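Local coordinates for copper-containing nitrite reductase (Hyphomicrobium denitrificans 1NES1, PDB 6TFO) that reduces nitrite to nitric oxide, using copper sites to carry electrons and bind the substrate within a multi-domain subunit, at the interface of chains A and B. Coordinates in Å, arbitrary orientation; residue numbers count along the deposited sequence, not the author numbering. Chains: chain A/B, Copper-containing nitrite reductase.

The interface of chains A and B. Residues chain A 372-373, 409; chain B 227-230, 254-255, 259.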
# COMPACT_ATOMS: atom_id res chain seq x y z
N GLU A 372 32.44 -14.48 35.98
CA GLU A 372 32.18 -14.92 37.38
C GLU A 372 31.14 -16.05 37.40
O GLU A 372 30.43 -16.27 36.40
CB GLU A 372 31.75 -13.76 38.27
CG GLU A 372 32.89 -13.11 39.04
CD GLU A 372 33.59 -13.99 40.07
OE1 GLU A 372 34.74 -13.64 40.47
OE2 GLU A 372 33.00 -15.01 40.48
N ILE A 373 31.10 -16.76 38.53
CA ILE A 373 30.11 -17.82 38.88
C ILE A 373 29.53 -17.43 40.22
O ILE A 373 30.26 -16.86 41.04
CB ILE A 373 30.77 -19.21 38.92
CG1 ILE A 373 31.67 -19.42 37.70
CG2 ILE A 373 29.71 -20.30 39.06
CD1 ILE A 373 32.47 -20.72 37.72
N ASP A 409 38.10 -13.34 43.12
CA ASP A 409 39.40 -14.02 43.29
C ASP A 409 40.45 -13.20 42.54
O ASP A 409 41.58 -13.20 42.99
CB ASP A 409 39.36 -15.48 42.82
CG ASP A 409 38.06 -16.20 43.14
OD1 ASP A 409 37.11 -16.08 42.31
OD2 ASP A 409 37.99 -16.82 44.22
N HIS B 227 31.32 -20.32 31.08
CA HIS B 227 30.58 -19.87 32.30
C HIS B 227 31.26 -20.49 33.53
O HIS B 227 30.97 -19.99 34.64
CB HIS B 227 29.09 -20.19 32.16
CG HIS B 227 28.39 -19.28 31.21
ND1 HIS B 227 27.02 -19.21 31.13
CD2 HIS B 227 28.87 -18.37 30.33
CE1 HIS B 227 26.67 -18.32 30.23
NE2 HIS B 227 27.79 -17.79 29.73
N GLY B 228 32.12 -21.50 33.34
CA GLY B 228 32.86 -22.21 34.40
C GLY B 228 34.28 -21.67 34.61
O GLY B 228 35.00 -22.29 35.39
N ALA B 229 34.66 -20.56 33.98
CA ALA B 229 35.96 -19.89 34.16
C ALA B 229 35.77 -18.54 34.87
O ALA B 229 34.74 -17.87 34.65
CB ALA B 229 36.64 -19.69 32.82
N THR B 230 36.77 -18.15 35.66
CA THR B 230 36.80 -16.91 36.47
C THR B 230 37.86 -15.97 35.88
O THR B 230 39.04 -16.35 35.87
CB THR B 230 37.04 -17.25 37.94
OG1 THR B 230 36.03 -18.20 38.30
CG2 THR B 230 36.98 -16.04 38.86
N LEU B 254 37.55 -23.66 39.18
CA LEU B 254 37.42 -23.41 40.64
C LEU B 254 36.09 -23.95 41.16
O LEU B 254 36.01 -24.16 42.37
CB LEU B 254 37.46 -21.90 40.90
CG LEU B 254 38.77 -21.20 40.55
CD1 LEU B 254 38.68 -19.71 40.80
CD2 LEU B 254 39.93 -21.80 41.34
N VAL B 255 35.07 -24.09 40.33
CA VAL B 255 33.69 -24.37 40.83
C VAL B 255 33.08 -25.49 40.02
O VAL B 255 33.10 -25.44 38.79
CB VAL B 255 32.81 -23.12 40.79
CG1 VAL B 255 31.45 -23.40 41.39
CG2 VAL B 255 33.47 -21.95 41.51
N PHE B 259 28.18 -26.04 32.79
CA PHE B 259 28.35 -24.65 32.31
C PHE B 259 28.16 -24.60 30.79
O PHE B 259 28.78 -25.43 30.08
CB PHE B 259 29.73 -24.15 32.73
CG PHE B 259 29.91 -24.05 34.22
CD1 PHE B 259 29.30 -23.03 34.94
CD2 PHE B 259 30.67 -24.98 34.90
CE1 PHE B 259 29.47 -22.94 36.31
CE2 PHE B 259 30.84 -24.88 36.27
CZ PHE B 259 30.23 -23.87 36.97
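One face of the B:Phe259 ring is covered by B:Gly228, whose CA sits 3.4 Å above the ring plane, over its centre. The CE1 and CZ end of the same ring is met from the other subunit by A:Ile373, whose branched side chain crosses the phenylalanine at about a right angle and brings CG2 to 3.8 Å from B:Phe259 CE1. With chi1 at -45°, CG2 of A:Ile373 is anti to its backbone N and CG1 lies beside that N; an extended chi2 of 175° carries CD1 onward into chain B. There CD1 packs 3.7 Å from CA of B:Gly228 and also touches CB of B:Val255. CG1 rests against the carbonyl O of B:His227, 3.2 Å away, a contact of carbon with oxygen and no polar bond. The isoleucine is thus wedged between the 227-228 backbone, the valine and the ring. Bent at chi2 (-64°), the side chain of A:Glu372 folds back along its own chain so that its carboxylate OE2 accepts a hydrogen bond from the backbone N of A:Ile373 (3.2 Å), met from above the carboxylate plane. The methyl CG2 of B:Thr230 points towards a pair of acidic groups of chain A, 3.4 Å from OD1 of A:Asp409, which crosses it at about a right angle, and 3.7 Å from OE1 of A:Glu372, which crosses it obliquely; both contacts are van der Waals in kind. An alanine in place of A:Glu372 would remove the carboxylate and would probably loosen both the backbone at A:Ile373 and the packing against the threonine methyl. B:His227 is a ligand of the catalytic type 2 copper, so this mainly apolar patch of the homotrimer's subunit interface joins the neighbouring chain to the metal-bearing loop and is likely to steady the active site formed between subunits.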